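Local coordinates for dally-like, isoform A (Drosophila melanogaster, PDB 6XTZ), which is a glypican, probably a cell-surface heparan sulfate proteoglycan, that binds Wnt and Hedgehog proteins and shelters the palmitoleate of Wnt so that it can act on distant cells, at residues V220-C226 / C258-Q262. The protein carries 5 engineered substitutions. Residues are numbered along the deposited sequence; the frame is centred on the assembly and turned at random.
Sequences VRLNADC and CLHYQ
The ring of Tyr261 lies between two aliphatic groups: Val220 CG1 sits over one face, offset toward the rim and making a CH-pi contact 3.6 Å from the ring centroid, while CG of the neighbouring Gln262 lies against the opposite face, also displaced toward the rim. At the ring edge, near its plane, Leu222 CD2 comes 4.5 Å from CE1 of Tyr261. Val220 reaches the face because its CG1 is anti to the backbone N (chi1 -172°). Replacing Tyr261 by alanine removes the ring, which would probably open a gap between Val220 and Gln262 and leave the Leu222 methyl without its neighbour at the edge. The same Leu222 methyl also meets Leu259, CD2 to CD2 at 4.0 Å, the two side chains crossing at a slant, and Leu65 of helix 51-110 packs against both Leu222 and Cys258. On the far side of Leu222, a disulfide joins Cys226 near the start of helix 224-234 to Cys258 at the end of helix 248-258, SG to SG 2.0 Å with chi3 at 92°. Asn223 N-caps helix 224-234, its OD1 accepting from Cys226 N at 2.8 Å, with the donor nearly in line with the C=O bond. No direct hydrogen bond spans the two segments; instead one water accepts from Asn223 N and donates to Cys258 O, 2.8 Å from the water oxygen. Chemically, then, a covalent link fixes one end of this buried contact within the helical, strand-free glypican fold, apolar packing round Tyr261 holds the other, and the water satisfies two backbone polar groups between them.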
ATOM      1  N   VAL A 220      12.442   7.189  11.570  1.00 48.20           N
ATOM      2  CA  VAL A 220      11.948   7.825  12.786  1.00 45.37           C
ATOM      3  C   VAL A 220      12.528   7.092  13.989  1.00 48.62           C
ATOM      4  O   VAL A 220      12.241   5.910  14.206  1.00 53.89           O
ATOM      5  CB  VAL A 220      10.413   7.828  12.829  1.00 39.55           C
ATOM      6  CG1 VAL A 220       9.920   8.657  14.005  1.00 36.13           C
ATOM      7  CG2 VAL A 220       9.848   8.361  11.521  1.00 44.05           C
ATOM      8  N   ARG A 221      13.338   7.797  14.773  1.00 49.86           N
ATOM      9  CA  ARG A 221      13.952   7.229  15.961  1.00 47.21           C
ATOM     10  C   ARG A 221      13.033   7.384  17.166  1.00 42.97           C
ATOM     11  O   ARG A 221      12.222   8.311  17.239  1.00 41.59           O
ATOM     12  CB  ARG A 221      15.296   7.899  16.250  1.00 55.54           C
ATOM     13  CG  ARG A 221      16.318   7.763  15.135  1.00 70.80           C
ATOM     14  CD  ARG A 221      17.596   8.515  15.473  1.00 91.11           C
ATOM     15  NE  ARG A 221      18.614   8.369  14.437  1.00107.62           N
ATOM     16  CZ  ARG A 221      18.738   9.180  13.391  1.00117.27           C
ATOM     17  NH1 ARG A 221      19.695   8.971  12.498  1.00120.05           N
ATOM     18  NH2 ARG A 221      17.904  10.199  13.237  1.00120.10           N
ATOM     19  N   LEU A 222      13.169   6.462  18.113  1.00 45.03           N
ATOM     20  CA  LEU A 222      12.450   6.578  19.372  1.00 46.08           C
ATOM     21  C   LEU A 222      12.962   7.780  20.158  1.00 45.86           C
ATOM     22  O   LEU A 222      14.135   8.151  20.071  1.00 50.39           O
ATOM     23  CB  LEU A 222      12.609   5.300  20.194  1.00 40.11           C
ATOM     24  CG  LEU A 222      12.147   4.018  19.498  1.00 41.97           C
ATOM     25  CD1 LEU A 222      12.375   2.805  20.387  1.00 43.55           C
ATOM     26  CD2 LEU A 222      10.686   4.126  19.104  1.00 36.82           C
ATOM     27  N   ASN A 223      12.068   8.402  20.919  1.00 44.26           N
ATOM     28  CA  ASN A 223      12.414   9.582  21.697  1.00 49.08           C
ATOM     29  C   ASN A 223      12.753   9.199  23.135  1.00 51.90           C
ATOM     30  O   ASN A 223      12.581   8.056  23.564  1.00 49.06           O
ATOM     31  CB  ASN A 223      11.276  10.612  21.660  1.00 50.76           C
ATOM     32  CG  ASN A 223       9.945  10.040  22.113  1.00 50.22           C
ATOM     33  OD1 ASN A 223       9.873   9.248  23.053  1.00 53.16           O
ATOM     34  ND2 ASN A 223       8.875  10.449  21.443  1.00 52.14           N
ATOM     35  N   ALA A 224      13.242  10.191  23.885  1.00 53.91           N
ATOM     36  CA  ALA A 224      13.660   9.953  25.264  1.00 47.45           C
ATOM     37  C   ALA A 224      12.495   9.526  26.148  1.00 47.93           C
ATOM     38  O   ALA A 224      12.682   8.720  27.067  1.00 45.13           O
ATOM     39  CB  ALA A 224      14.326  11.204  25.832  1.00 49.11           C
ATOM     40  N   ASP A 225      11.292  10.046  25.890  1.00 52.67           N
ATOM     41  CA  ASP A 225      10.139   9.648  26.691  1.00 48.90           C
ATOM     42  C   ASP A 225       9.826   8.168  26.524  1.00 47.52           C
ATOM     43  O   ASP A 225       9.318   7.532  27.456  1.00 47.60           O
ATOM     44  CB  ASP A 225       8.918  10.492  26.327  1.00 53.91           C
ATOM     45  CG  ASP A 225       9.043  11.930  26.796  1.00 65.69           C
ATOM     46  OD1 ASP A 225      10.078  12.273  27.407  1.00 72.36           O
ATOM     47  OD2 ASP A 225       8.104  12.718  26.559  1.00 71.53           O
ATOM     48  N   CYS A 226      10.122   7.601  25.352  1.00 47.34           N
ATOM     49  CA  CYS A 226       9.907   6.172  25.152  1.00 49.42           C
ATOM     50  C   CYS A 226      10.884   5.347  25.975  1.00 48.56           C
ATOM     51  O   CYS A 226      10.508   4.312  26.538  1.00 46.28           O
ATOM     52  CB  CYS A 226      10.032   5.816  23.670  1.00 48.60           C
ATOM     53  SG  CYS A 226      10.317   4.054  23.372  1.00 44.99           S
ATOM     54  N   CYS A 258       5.542   4.271  22.630  1.00 38.73           N
ATOM     55  CA  CYS A 258       6.808   4.384  21.915  1.00 43.54           C
ATOM     56  C   CYS A 258       6.583   4.541  20.417  1.00 39.65           C
ATOM     57  O   CYS A 258       7.292   5.305  19.750  1.00 38.88           O
ATOM     58  CB  CYS A 258       7.682   3.161  22.198  1.00 43.76           C
ATOM     59  SG  CYS A 258       8.531   3.184  23.796  1.00 45.56           S
ATOM     60  N   LEU A 259       5.594   3.834  19.871  1.00 42.62           N
ATOM     61  CA  LEU A 259       5.291   3.869  18.445  1.00 43.04           C
ATOM     62  C   LEU A 259       4.055   4.708  18.138  1.00 44.35           C
ATOM     63  O   LEU A 259       3.395   4.487  17.117  1.00 44.22           O
ATOM     64  CB  LEU A 259       5.113   2.449  17.910  1.00 40.99           C
ATOM     65  CG  LEU A 259       6.213   1.442  18.253  1.00 38.77           C
ATOM     66  CD1 LEU A 259       5.905   0.091  17.620  1.00 37.86           C
ATOM     67  CD2 LEU A 259       7.574   1.952  17.805  1.00 36.01           C
ATOM     68  N   HIS A 260       3.728   5.672  19.001  1.00 45.43           N
ATOM     69  CA  HIS A 260       2.511   6.454  18.807  1.00 44.43           C
ATOM     70  C   HIS A 260       2.599   7.385  17.607  1.00 41.25           C
ATOM     71  O   HIS A 260       1.559   7.821  17.104  1.00 43.66           O
ATOM     72  CB  HIS A 260       2.189   7.261  20.065  1.00 45.46           C
ATOM     73  CG  HIS A 260       0.842   7.914  20.029  1.00 47.79           C
ATOM     74  ND1 HIS A 260      -0.327   7.197  19.895  1.00 48.35           N
ATOM     75  CD2 HIS A 260       0.480   9.216  20.097  1.00 48.91           C
ATOM     76  CE1 HIS A 260      -1.353   8.030  19.889  1.00 48.73           C
ATOM     77  NE2 HIS A 260      -0.891   9.261  20.010  1.00 48.96           N
ATOM     78  N   TYR A 261       3.808   7.695  17.132  1.00 41.91           N
ATOM     79  CA  TYR A 261       3.944   8.500  15.925  1.00 41.37           C
ATOM     80  C   TYR A 261       3.369   7.807  14.697  1.00 44.45           C
ATOM     81  O   TYR A 261       3.249   8.446  13.645  1.00 43.33           O
ATOM     82  CB  TYR A 261       5.417   8.850  15.688  1.00 39.60           C
ATOM     83  CG  TYR A 261       6.312   7.662  15.408  1.00 44.19           C
ATOM     84  CD1 TYR A 261       6.920   6.963  16.444  1.00 43.59           C
ATOM     85  CD2 TYR A 261       6.563   7.248  14.105  1.00 45.85           C
ATOM     86  CE1 TYR A 261       7.742   5.878  16.190  1.00 39.01           C
ATOM     87  CE2 TYR A 261       7.383   6.168  13.843  1.00 46.67           C
ATOM     88  CZ  TYR A 261       7.969   5.486  14.887  1.00 46.96           C
ATOM     89  OH  TYR A 261       8.785   4.411  14.623  1.00 52.16           O
ATOM     90  N   GLN A 262       3.013   6.529  14.805  1.00 44.36           N
ATOM     91  CA  GLN A 262       2.421   5.764  13.719  1.00 43.33           C
ATOM     92  C   GLN A 262       0.900   5.710  13.798  1.00 45.09           C
ATOM     93  O   GLN A 262       0.287   4.911  13.084  1.00 52.22           O
ATOM     94  CB  GLN A 262       2.983   4.342  13.716  1.00 38.45           C
ATOM     95  CG  GLN A 262       4.490   4.262  13.608  1.00 37.58           C
ATOM     96  CD  GLN A 262       5.016   2.864  13.866  1.00 39.80           C
ATOM     97  OE1 GLN A 262       4.278   1.979  14.293  1.00 43.59           O
ATOM     98  NE2 GLN A 262       6.300   2.659  13.608  1.00 40.78           N
TER
HETATM   99  O   HOH W   1       9.035   7.332  20.661  1.00 40.64           O